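Local coordinates for protein ATP grasp ligase (Microcystis aeruginosa MRC, PDB 5IG9) that belongs to the ATP-grasp ligases and probably catalyses ATP-dependent ring closure of a ribosomally made microviridin precursor peptide, at residues F30-R36 against I55-K61; S68-Y72 against G110-I116; V221-T227 against F311-I317; L275-D281 against E294-E300. All blocks are in the same frame, centred on the assembly; numbering follows the deposited sequence.

Contact 1 (F30-R36 against I55-K61)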
# COMPACT_ATOMS: atom_id res chain seq x y z
N PHE A 30 21.21 13.51 -1.41
CA PHE A 30 20.27 14.47 -0.85
C PHE A 30 19.35 13.75 0.14
O PHE A 30 18.78 12.71 -0.20
CB PHE A 30 19.44 15.14 -1.95
CG PHE A 30 18.44 16.14 -1.45
CD1 PHE A 30 18.79 17.47 -1.28
CD2 PHE A 30 17.14 15.76 -1.15
CE1 PHE A 30 17.88 18.40 -0.83
CE2 PHE A 30 16.22 16.69 -0.69
CZ PHE A 30 16.58 18.01 -0.53
N ARG A 31 19.22 14.30 1.34
CA ARG A 31 18.35 13.75 2.37
C ARG A 31 16.99 14.43 2.32
O ARG A 31 16.91 15.66 2.48
CB ARG A 31 18.98 13.91 3.76
CG ARG A 31 18.02 13.61 4.90
CD ARG A 31 18.74 13.44 6.22
NE ARG A 31 17.81 13.17 7.30
CZ ARG A 31 18.17 12.70 8.49
NH1 ARG A 31 19.44 12.45 8.75
NH2 ARG A 31 17.25 12.48 9.43
N PHE A 32 15.94 13.65 2.14
CA PHE A 32 14.57 14.15 2.05
C PHE A 32 13.79 13.66 3.26
O PHE A 32 13.39 12.49 3.31
CB PHE A 32 13.92 13.70 0.74
CG PHE A 32 12.47 14.08 0.61
CD1 PHE A 32 12.03 15.34 0.97
CD2 PHE A 32 11.55 13.17 0.11
CE1 PHE A 32 10.69 15.69 0.85
CE2 PHE A 32 10.21 13.52 -0.01
CZ PHE A 32 9.78 14.78 0.36
N ASP A 33 13.56 14.54 4.23
CA ASP A 33 12.81 14.20 5.43
C ASP A 33 11.32 14.30 5.11
O ASP A 33 10.78 15.40 4.96
CB ASP A 33 13.20 15.10 6.59
CG ASP A 33 14.63 14.88 7.05
OD1 ASP A 33 15.13 13.75 6.89
OD2 ASP A 33 15.25 15.84 7.55
N THR A 34 10.66 13.15 4.99
CA THR A 34 9.26 13.13 4.58
C THR A 34 8.35 13.78 5.61
O THR A 34 7.31 14.32 5.26
CB THR A 34 8.82 11.69 4.30
OG1 THR A 34 9.11 10.87 5.44
CG2 THR A 34 9.53 11.14 3.09
N ASP A 35 8.73 13.72 6.89
CA ASP A 35 7.88 14.31 7.93
C ASP A 35 7.92 15.83 7.93
O ASP A 35 7.00 16.46 8.44
CB ASP A 35 8.27 13.76 9.30
CG ASP A 35 9.69 14.12 9.69
OD1 ASP A 35 10.55 14.19 8.79
OD2 ASP A 35 9.94 14.33 10.90
N ARG A 36 8.97 16.43 7.37
CA ARG A 36 9.08 17.88 7.27
C ARG A 36 8.47 18.43 6.00
O ARG A 36 8.71 19.59 5.65
CB ARG A 36 10.55 18.29 7.40
CG ARG A 36 11.13 17.95 8.76
CD ARG A 36 12.60 18.30 8.88
NE ARG A 36 12.92 19.59 8.27
CZ ARG A 36 13.78 19.73 7.27
NH1 ARG A 36 14.41 18.67 6.78
NH2 ARG A 36 14.02 20.94 6.76
N ILE A 55 13.03 19.57 -5.31
CA ILE A 55 12.81 19.52 -3.87
C ILE A 55 13.70 20.57 -3.23
O ILE A 55 14.92 20.57 -3.45
CB ILE A 55 13.13 18.13 -3.30
CG1 ILE A 55 12.45 17.04 -4.13
CG2 ILE A 55 12.71 18.04 -1.84
CD1 ILE A 55 12.76 15.64 -3.67
N THR A 56 13.11 21.46 -2.44
CA THR A 56 13.84 22.55 -1.80
C THR A 56 13.75 22.40 -0.29
O THR A 56 12.64 22.34 0.26
CB THR A 56 13.28 23.91 -2.23
OG1 THR A 56 13.34 24.04 -3.66
CG2 THR A 56 14.08 25.03 -1.59
N ASP A 57 14.90 22.35 0.38
CA ASP A 57 15.00 22.30 1.84
C ASP A 57 15.97 23.39 2.28
O ASP A 57 17.18 23.15 2.36
CB ASP A 57 15.45 20.92 2.31
CG ASP A 57 15.29 20.73 3.82
OD1 ASP A 57 15.03 21.72 4.53
OD2 ASP A 57 15.44 19.58 4.29
N GLY A 58 15.44 24.57 2.59
CA GLY A 58 16.26 25.70 3.00
C GLY A 58 17.28 26.06 1.93
O GLY A 58 16.92 26.34 0.78
N ASP A 59 18.56 26.06 2.31
CA ASP A 59 19.64 26.28 1.35
C ASP A 59 19.80 25.11 0.38
O ASP A 59 20.29 25.32 -0.74
CB ASP A 59 20.96 26.52 2.09
CG ASP A 59 21.40 25.32 2.91
OD1 ASP A 59 20.91 25.16 4.05
OD2 ASP A 59 22.24 24.53 2.43
N GLN A 60 19.40 23.90 0.76
CA GLN A 60 19.60 22.74 -0.10
C GLN A 60 18.51 22.64 -1.15
O GLN A 60 17.36 23.03 -0.92
CB GLN A 60 19.66 21.46 0.73
CG GLN A 60 21.05 21.13 1.27
CD GLN A 60 21.13 19.73 1.86
OE1 GLN A 60 20.45 19.41 2.83
NE2 GLN A 60 21.95 18.88 1.25
N LYS A 61 18.87 22.10 -2.31
CA LYS A 61 18.01 22.08 -3.48
C LYS A 61 18.37 20.88 -4.34
O LYS A 61 19.54 20.67 -4.65
CB LYS A 61 18.15 23.38 -4.27
CG LYS A 61 17.45 23.40 -5.62
CD LYS A 61 17.30 24.82 -6.13
CE LYS A 61 16.35 25.63 -5.26
NZ LYS A 61 16.71 27.07 -5.25
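Arg36 grips Asp57 end-on in a two-pronged salt bridge that ties strand 29-33, outermost in the parallel sheet of the Rossmann-like pre-ATP-grasp domain, to a beta hairpin turning through a type II' turn from Asp57 to Gln60. NH1 of Arg36 meets OD2 of Asp57 at 2.8 Å, and NH2 of Arg36 meets OD1 of Asp57 at 2.6 Å. Both oxygens are met on the syn side, somewhat out of the carboxylate plane, the guanidinium and carboxylate planes standing 34° apart. NH1 of Arg36 is shared, because OD2 of Asp33 takes it on the anti side at 3.1 Å, so the guanidinium mediates between two carboxylates that are likely to repel each other otherwise. Asp33 is fixed in turn by Arg31, whose NE points almost straight at its OD1, and Glu40 takes NE of Arg36.

The remainder of the contact is apolar. With CG of Phe30 anti to its backbone N (chi1 -180°), the ring extends toward the hairpin, where CB of Gln60 sits at its edge, 3.9 Å from CE1 of Phe30. From the hairpin's other strand, Ile55 sends CG2 between two aromatic rings, 3.9 Å from CE2 of Phe30 and 4.0 Å from CD1 of Phe32.

Contact 2 (S68-Y72 against G110-I116)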
# COMPACT_ATOMS: atom_id res chain seq x y z
N SER A 68 20.03 9.77 -9.56
CA SER A 68 20.52 8.53 -10.14
C SER A 68 20.13 7.30 -9.34
O SER A 68 20.14 6.19 -9.90
CB SER A 68 22.04 8.58 -10.29
OG SER A 68 22.67 8.77 -9.03
N ALA A 69 19.78 7.45 -8.07
CA ALA A 69 19.38 6.33 -7.23
C ALA A 69 18.46 6.84 -6.13
O ALA A 69 18.53 8.01 -5.74
CB ALA A 69 20.58 5.62 -6.62
N VAL A 70 17.58 5.95 -5.65
CA VAL A 70 16.63 6.26 -4.59
C VAL A 70 16.75 5.20 -3.51
O VAL A 70 16.64 4.01 -3.79
CB VAL A 70 15.18 6.33 -5.11
CG1 VAL A 70 14.23 6.63 -3.96
CG2 VAL A 70 15.05 7.38 -6.20
N TRP A 71 16.94 5.65 -2.27
CA TRP A 71 16.90 4.77 -1.10
C TRP A 71 15.54 4.92 -0.44
O TRP A 71 15.28 5.91 0.25
CB TRP A 71 18.03 5.09 -0.12
CG TRP A 71 18.18 4.05 0.94
CD1 TRP A 71 17.72 2.76 0.91
CD2 TRP A 71 18.83 4.20 2.21
NE1 TRP A 71 18.04 2.11 2.07
CE2 TRP A 71 18.72 2.97 2.89
CE3 TRP A 71 19.49 5.26 2.84
CZ2 TRP A 71 19.25 2.78 4.16
CZ3 TRP A 71 20.01 5.07 4.10
CH2 TRP A 71 19.89 3.83 4.75
N TYR A 72 14.66 3.94 -0.67
CA TYR A 72 13.31 3.95 -0.12
C TYR A 72 13.39 3.48 1.33
O TYR A 72 13.08 2.33 1.67
CB TYR A 72 12.39 3.07 -0.97
CG TYR A 72 10.92 3.22 -0.70
CD1 TYR A 72 10.31 4.46 -0.71
CD2 TYR A 72 10.12 2.10 -0.46
CE1 TYR A 72 8.96 4.60 -0.48
CE2 TYR A 72 8.77 2.23 -0.22
CZ TYR A 72 8.19 3.48 -0.23
OH TYR A 72 6.84 3.60 0.00
N GLY A 110 16.00 5.48 -12.76
CA GLY A 110 17.19 5.12 -12.02
C GLY A 110 16.97 3.89 -11.17
O GLY A 110 15.99 3.16 -11.29
N PHE A 111 17.93 3.66 -10.27
CA PHE A 111 17.92 2.47 -9.43
C PHE A 111 17.21 2.76 -8.11
O PHE A 111 17.52 3.74 -7.43
CB PHE A 111 19.35 1.99 -9.17
CG PHE A 111 19.43 0.77 -8.31
CD1 PHE A 111 19.08 -0.47 -8.82
CD2 PHE A 111 19.85 0.86 -7.00
CE1 PHE A 111 19.15 -1.61 -8.03
CE2 PHE A 111 19.92 -0.27 -6.20
CZ PHE A 111 19.57 -1.50 -6.72
N HIS A 112 16.26 1.89 -7.75
CA HIS A 112 15.50 2.03 -6.52
C HIS A 112 15.86 0.91 -5.55
O HIS A 112 15.99 -0.25 -5.95
CB HIS A 112 14.00 2.01 -6.80
CG HIS A 112 13.50 3.24 -7.50
ND1 HIS A 112 12.85 4.26 -6.84
CD2 HIS A 112 13.55 3.60 -8.80
CE1 HIS A 112 12.52 5.20 -7.71
NE2 HIS A 112 12.93 4.82 -8.91
N LEU A 113 16.00 1.26 -4.28
CA LEU A 113 16.28 0.29 -3.23
C LEU A 113 15.35 0.49 -2.03
O LEU A 113 15.72 1.18 -1.08
CB LEU A 113 17.74 0.38 -2.78
CG LEU A 113 18.25 -0.66 -1.78
CD1 LEU A 113 18.63 -1.94 -2.50
CD2 LEU A 113 19.41 -0.12 -0.97
N ASP A 114 14.16 -0.09 -2.09
CA ASP A 114 13.68 -0.85 -3.24
C ASP A 114 12.49 -0.13 -3.88
O ASP A 114 11.95 0.81 -3.29
CB ASP A 114 13.28 -2.26 -2.82
CG ASP A 114 14.48 -3.15 -2.57
OD1 ASP A 114 15.17 -3.49 -3.55
OD2 ASP A 114 14.72 -3.51 -1.40
N PRO A 115 12.09 -0.54 -5.09
CA PRO A 115 10.91 0.06 -5.70
C PRO A 115 9.67 -0.10 -4.83
O PRO A 115 9.51 -1.09 -4.10
CB PRO A 115 10.76 -0.72 -7.01
CG PRO A 115 12.14 -1.13 -7.35
CD PRO A 115 12.81 -1.42 -6.03
N ILE A 116 8.79 0.89 -4.91
CA ILE A 116 7.58 0.89 -4.08
C ILE A 116 6.72 -0.32 -4.40
O ILE A 116 6.17 -0.97 -3.50
CB ILE A 116 6.81 2.20 -4.26
CG1 ILE A 116 7.61 3.36 -3.67
CG2 ILE A 116 5.45 2.11 -3.60
CD1 ILE A 116 6.85 4.67 -3.66
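A chi1 of -167° swings the Tyr72 ring to the side opposite its backbone N, while Ile116 turns CG1 beside its own N (chi1 -68°), and these two settings lay the CG1 methylene over one face of the phenol ring. The CH-pi contact is off-centre: CG1 of Ile116 lies 3.7 Å from the centroid of the Tyr72 ring, displaced toward the rim, with CZ its nearest atom. Placing an alanine at Tyr72 would probably leave CG1 and CD1 of Ile116 without their aromatic cover and open a gap at the start of helix 116-122.

Upstream, strands 69-72 and 111-113 run parallel, with a closest axis approach of 4.7 Å and a 13° angle, as the two strands of a beta-alpha-beta crossover through helix 87-107. Val70 N gives to Phe111 O at 2.8 Å and Leu113 N to Val70 O at 2.9 Å. The last hydrogen bond differs, for Tyr72 N reaches Leu113 O at 3.0 Å from well above the carbonyl plane, just before a cis peptide leads into Asp114. Here CD1 of Trp71 approaches Leu113 O at the indole edge, and CD2 of Leu113 packs 3.8 Å from CD1 of Trp71. On the opposite face Val70 and His112 lie side by side, pointing the same way; NE2 of His112 bonds Leu108 O.

Backbone bonds thus set the strand pairing and mostly apolar groups pack on its faces, whereas OD1 of Asp114 accepts from the backbone N of Asn276, a link from the end of the edge strand to the antiparallel sheet.

Contact 3 (V221-T227 against F311-I317)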
# COMPACT_ATOMS: atom_id res chain seq x y z
N VAL A 221 21.86 -7.56 1.07
CA VAL A 221 22.03 -6.39 0.21
C VAL A 221 22.47 -6.90 -1.15
O VAL A 221 23.64 -7.29 -1.33
CB VAL A 221 23.06 -5.40 0.78
CG1 VAL A 221 23.06 -4.13 -0.04
CG2 VAL A 221 22.77 -5.11 2.24
N GLY A 222 21.56 -6.89 -2.12
CA GLY A 222 21.84 -7.47 -3.42
C GLY A 222 21.87 -8.98 -3.33
O GLY A 222 20.82 -9.63 -3.25
N GLU A 223 23.08 -9.56 -3.33
CA GLU A 223 23.26 -10.98 -3.10
C GLU A 223 24.27 -11.24 -1.99
O GLU A 223 24.78 -12.36 -1.86
CB GLU A 223 23.67 -11.71 -4.38
CG GLU A 223 22.58 -11.73 -5.44
CD GLU A 223 22.93 -12.62 -6.62
OE1 GLU A 223 24.12 -12.68 -7.00
OE2 GLU A 223 22.01 -13.26 -7.17
N GLN A 224 24.58 -10.22 -1.19
CA GLN A 224 25.47 -10.35 -0.04
C GLN A 224 24.63 -10.59 1.21
O GLN A 224 23.68 -9.84 1.48
CB GLN A 224 26.32 -9.09 0.12
CG GLN A 224 27.46 -9.23 1.10
CD GLN A 224 28.44 -8.09 1.00
OE1 GLN A 224 28.22 -7.12 0.28
NE2 GLN A 224 29.55 -8.19 1.73
N ILE A 225 24.98 -11.63 1.96
CA ILE A 225 24.15 -12.12 3.06
C ILE A 225 24.91 -11.94 4.36
O ILE A 225 25.97 -12.55 4.56
CB ILE A 225 23.76 -13.59 2.86
CG1 ILE A 225 23.17 -13.78 1.46
CG2 ILE A 225 22.77 -14.02 3.93
CD1 ILE A 225 22.82 -15.21 1.14
N PHE A 226 24.37 -11.11 5.25
CA PHE A 226 24.92 -10.90 6.59
C PHE A 226 24.03 -11.62 7.59
O PHE A 226 22.89 -11.19 7.85
CB PHE A 226 25.01 -9.41 6.92
CG PHE A 226 25.79 -8.61 5.92
CD1 PHE A 226 25.17 -8.06 4.81
CD2 PHE A 226 27.15 -8.40 6.10
CE1 PHE A 226 25.89 -7.32 3.90
CE2 PHE A 226 27.87 -7.66 5.19
CZ PHE A 226 27.25 -7.11 4.09
N THR A 227 24.54 -12.70 8.17
CA THR A 227 23.78 -13.53 9.10
C THR A 227 24.33 -13.37 10.51
O THR A 227 25.53 -13.55 10.73
CB THR A 227 23.83 -15.00 8.68
OG1 THR A 227 23.32 -15.14 7.35
CG2 THR A 227 22.98 -15.84 9.63
N PHE A 311 28.64 -5.33 11.83
CA PHE A 311 28.58 -5.63 10.41
C PHE A 311 28.69 -4.36 9.58
O PHE A 311 28.13 -3.32 9.94
CB PHE A 311 27.27 -6.36 10.08
CG PHE A 311 27.37 -7.85 10.19
CD1 PHE A 311 28.41 -8.54 9.60
CD2 PHE A 311 26.41 -8.56 10.89
CE1 PHE A 311 28.50 -9.92 9.71
CE2 PHE A 311 26.49 -9.94 11.00
CZ PHE A 311 27.54 -10.62 10.41
N PRO A 312 29.44 -4.46 8.41
CA PRO A 312 29.52 -3.22 7.64
C PRO A 312 28.46 -3.20 6.55
O PRO A 312 28.77 -3.33 5.36
CB PRO A 312 30.91 -3.29 7.02
CG PRO A 312 31.08 -4.73 6.69
CD PRO A 312 30.23 -5.52 7.65
N ILE A 313 27.20 -3.04 6.95
CA ILE A 313 26.09 -3.02 6.02
C ILE A 313 25.91 -1.67 5.32
O ILE A 313 25.59 -1.63 4.13
CB ILE A 313 24.77 -3.40 6.72
CG1 ILE A 313 24.86 -4.80 7.31
CG2 ILE A 313 23.60 -3.31 5.74
CD1 ILE A 313 24.12 -4.97 8.62
N SER A 314 26.12 -0.58 6.04
CA SER A 314 25.96 0.74 5.45
C SER A 314 26.89 0.93 4.26
O SER A 314 26.54 1.62 3.29
CB SER A 314 26.21 1.82 6.50
OG SER A 314 27.57 1.85 6.88
N GLN A 315 28.07 0.32 4.30
CA GLN A 315 28.97 0.34 3.15
C GLN A 315 28.36 -0.41 1.97
O GLN A 315 28.41 0.06 0.83
CB GLN A 315 30.32 -0.25 3.53
CG GLN A 315 31.35 -0.19 2.42
CD GLN A 315 31.68 1.23 2.00
OE1 GLN A 315 31.82 2.12 2.84
NE2 GLN A 315 31.80 1.45 0.70
N ALA A 316 27.78 -1.58 2.23
CA ALA A 316 27.20 -2.37 1.15
C ALA A 316 26.00 -1.66 0.53
O ALA A 316 25.79 -1.73 -0.69
CB ALA A 316 26.80 -3.76 1.65
N ILE A 317 25.20 -0.99 1.35
CA ILE A 317 24.05 -0.25 0.84
C ILE A 317 24.50 0.91 -0.02
O ILE A 317 23.99 1.13 -1.12
CB ILE A 317 23.15 0.22 2.00
CG1 ILE A 317 22.52 -0.98 2.71
CG2 ILE A 317 22.08 1.18 1.50
CD1 ILE A 317 21.66 -0.59 3.88
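The strand carrying Phe226 and the helix carrying Ile313 and Ala316 run nearly antiparallel, the axes of 224-227 and 313-317 standing at 162° with a closest approach of 10.8 Å, and Phe311 and Pro312 join the contact from the loop leading into the helix. This is helix-on-sheet packing: the start of helix 313-323 covers one face of the antiparallel sheet at the hairpin of strands 214-221 and 224-231, whose tight turn is closed by paired backbone bonds between Val221 and Gln224.

Phe226 is the hub. With CG beside its backbone N (chi1 -56°), its ring extends between the loop at Phe311 and the first helical turn. It presents an edge to the face of Phe311, in an offset edge-to-face pair with centroids 5.6 Å apart and planes at 66°; CD2 of Phe226 makes the nearest approach, 3.7 Å from CD1 of Phe311. CB of Phe226 lies over the centre of the Phe311 ring, so that one residue covers this face with both its methylene and its ring edge. One face of the Phe226 ring receives CG1 of Ile313, 4.2 Å from the ring centroid and shifted toward the rim.

Val221 serves the other end of the contact, and its two methyls divide the work. CG2 of Val221 meets CG2 of Ile313 at 4.0 Å and also reaches Ile317, while CG1 lies against the Ala316 backbone. At the far margin the edge of the Phe311 ring approaches the backbone of strand 224-231, with CZ of Phe311 3.6 Å from the carbonyl O of Thr227.

Contact 4 (L275-D281 against E294-E300)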
# COMPACT_ATOMS: atom_id res chain seq x y z
N LEU A 275 13.43 -7.77 -4.55
CA LEU A 275 14.09 -6.93 -3.57
C LEU A 275 15.61 -7.05 -3.68
O LEU A 275 16.14 -8.11 -3.99
CB LEU A 275 13.66 -7.30 -2.15
CG LEU A 275 12.18 -7.08 -1.82
CD1 LEU A 275 11.91 -7.43 -0.36
CD2 LEU A 275 11.76 -5.66 -2.12
N ASN A 276 16.29 -5.93 -3.44
CA ASN A 276 17.74 -5.93 -3.25
C ASN A 276 18.15 -5.56 -1.83
O ASN A 276 19.35 -5.46 -1.56
CB ASN A 276 18.41 -4.99 -4.26
CG ASN A 276 18.53 -5.61 -5.65
OD1 ASN A 276 19.14 -6.67 -5.81
ND2 ASN A 276 17.95 -4.96 -6.64
N TYR A 277 17.19 -5.35 -0.93
CA TYR A 277 17.45 -5.24 0.49
C TYR A 277 16.34 -5.95 1.25
O TYR A 277 15.19 -5.95 0.82
CB TYR A 277 17.55 -3.78 0.97
CG TYR A 277 17.66 -3.65 2.48
CD1 TYR A 277 18.89 -3.73 3.11
CD2 TYR A 277 16.53 -3.47 3.26
CE1 TYR A 277 18.99 -3.62 4.49
CE2 TYR A 277 16.62 -3.36 4.64
CZ TYR A 277 17.86 -3.44 5.25
OH TYR A 277 17.96 -3.33 6.61
N GLY A 278 16.70 -6.55 2.38
CA GLY A 278 15.72 -7.23 3.20
C GLY A 278 16.25 -7.66 4.55
O GLY A 278 17.37 -8.17 4.65
N ALA A 279 15.47 -7.46 5.60
CA ALA A 279 15.80 -7.95 6.93
C ALA A 279 14.93 -9.17 7.22
O ALA A 279 13.71 -9.05 7.34
CB ALA A 279 15.61 -6.87 7.99
N ILE A 280 15.56 -10.33 7.31
CA ILE A 280 14.87 -11.61 7.43
C ILE A 280 15.06 -12.14 8.84
O ILE A 280 16.17 -12.10 9.39
CB ILE A 280 15.38 -12.63 6.39
CG1 ILE A 280 15.22 -12.06 4.98
CG2 ILE A 280 14.65 -13.96 6.54
CD1 ILE A 280 15.63 -13.02 3.90
N ASP A 281 13.98 -12.65 9.42
CA ASP A 281 13.99 -13.24 10.75
C ASP A 281 13.82 -14.75 10.61
O ASP A 281 12.88 -15.22 9.96
CB ASP A 281 12.88 -12.66 11.62
CG ASP A 281 13.17 -11.23 12.04
OD1 ASP A 281 14.36 -10.87 12.09
OD2 ASP A 281 12.21 -10.48 12.33
N GLU A 294 9.88 -14.07 8.91
CA GLU A 294 9.44 -12.82 8.32
C GLU A 294 10.60 -12.17 7.56
O GLU A 294 11.75 -12.27 7.98
CB GLU A 294 8.93 -11.86 9.40
CG GLU A 294 8.63 -10.45 8.93
CD GLU A 294 8.19 -9.55 10.07
OE1 GLU A 294 7.65 -10.08 11.07
OE2 GLU A 294 8.39 -8.32 9.98
N ILE A 295 10.27 -11.52 6.45
CA ILE A 295 11.19 -10.62 5.77
C ILE A 295 10.57 -9.22 5.79
O ILE A 295 9.42 -9.03 5.39
CB ILE A 295 11.48 -11.06 4.32
CG1 ILE A 295 12.21 -9.95 3.56
CG2 ILE A 295 10.21 -11.46 3.60
CD1 ILE A 295 12.49 -10.30 2.12
N ASN A 296 11.34 -8.26 6.29
CA ASN A 296 10.90 -6.87 6.31
C ASN A 296 11.71 -6.08 5.29
O ASN A 296 12.91 -5.86 5.50
CB ASN A 296 11.06 -6.27 7.71
CG ASN A 296 10.48 -4.87 7.82
OD1 ASN A 296 9.87 -4.36 6.87
ND2 ASN A 296 10.65 -4.25 8.97
N PRO A 297 11.11 -5.64 4.18
CA PRO A 297 11.89 -4.96 3.14
C PRO A 297 12.50 -3.64 3.59
O PRO A 297 13.33 -3.09 2.85
CB PRO A 297 10.86 -4.74 2.02
CG PRO A 297 9.77 -5.72 2.29
CD PRO A 297 9.71 -5.85 3.78
N VAL A 298 12.13 -3.12 4.75
CA VAL A 298 12.69 -1.87 5.26
C VAL A 298 13.11 -2.04 6.72
O VAL A 298 13.12 -1.08 7.49
CB VAL A 298 11.70 -0.70 5.11
CG1 VAL A 298 11.47 -0.37 3.64
CG2 VAL A 298 10.39 -1.03 5.79
N GLY A 299 13.46 -3.27 7.10
CA GLY A 299 13.89 -3.52 8.46
C GLY A 299 15.22 -2.86 8.76
O GLY A 299 16.03 -2.56 7.88
N GLU A 300 15.45 -2.65 10.06
CA GLU A 300 16.63 -1.95 10.54
C GLU A 300 17.88 -2.80 10.38
O GLU A 300 17.81 -4.01 10.13
CB GLU A 300 16.45 -1.53 12.00
CG GLU A 300 15.53 -0.34 12.21
CD GLU A 300 16.19 0.97 11.84
OE1 GLU A 300 17.39 0.95 11.48
OE2 GLU A 300 15.51 2.01 11.91
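Ala279 and Asn296 form a hydrogen-bonded pair in an antiparallel beta hairpin (Asn296 N to Ala279 O 2.7 Å, Ala279 N to Asn296 O 3.0 Å). Gly299 N reaches Asn296 O from the opposite face of its plane, closing a type I turn. The close packing lies around this turn. CA of Gly299 sits 3.8 Å from CB of Ala279, where a side chain on the glycine would probably collide. Leu275 puts CD1 against CB of Pro297 at 3.7 Å and also touches CD1 of Ile295. Tyr277, its ring set beside the carbonyl carbon (chi1 173°), presents an edge to the turn: Pro297 O and Gly299 O both lie in the ring plane, and OH donates to Gly299 O, though the modelled separation is doubtfully short. A phenylalanine here would probably leave Gly299 O without this donor and the turn less firmly fixed.

Toward Asp281 and Glu294 the backbones remain bonded but the side chains are looser: the two partly exposed acids do not pair (OD2 of Asp281 to OE1 of Glu294, 4.7 Å), and Arg217 salt-bridges OD1 of Asp281.

Strand 277-284 runs between strands 214-221 and 290-296, while helix 116-122 covers Leu275 and Pro297.

Contacts 1 and 2 come first along the chain and both reach the parallel sheet of the pre-ATP-grasp domain, contact 1 at its outermost strand 29-33 and contact 2 at strands 69-72 and 111-113, with centres about 17 Å apart and no touch. Contacts 3 and 4 share the later antiparallel sheet; their centres lie about 12 Å apart, and contact 4 falls in sequence between the segments of contact 3. Contact 2 is the meeting point of the set: Leu113 packs on Ile317 of contact 3, and Asp114 bonds Asn276 of contact 4, which meets Gly222 of contact 3 through its backbone. The two sheets are therefore joined at contact 2, whereas contact 1 stays peripheral, about 26 Å between centres from contact 4.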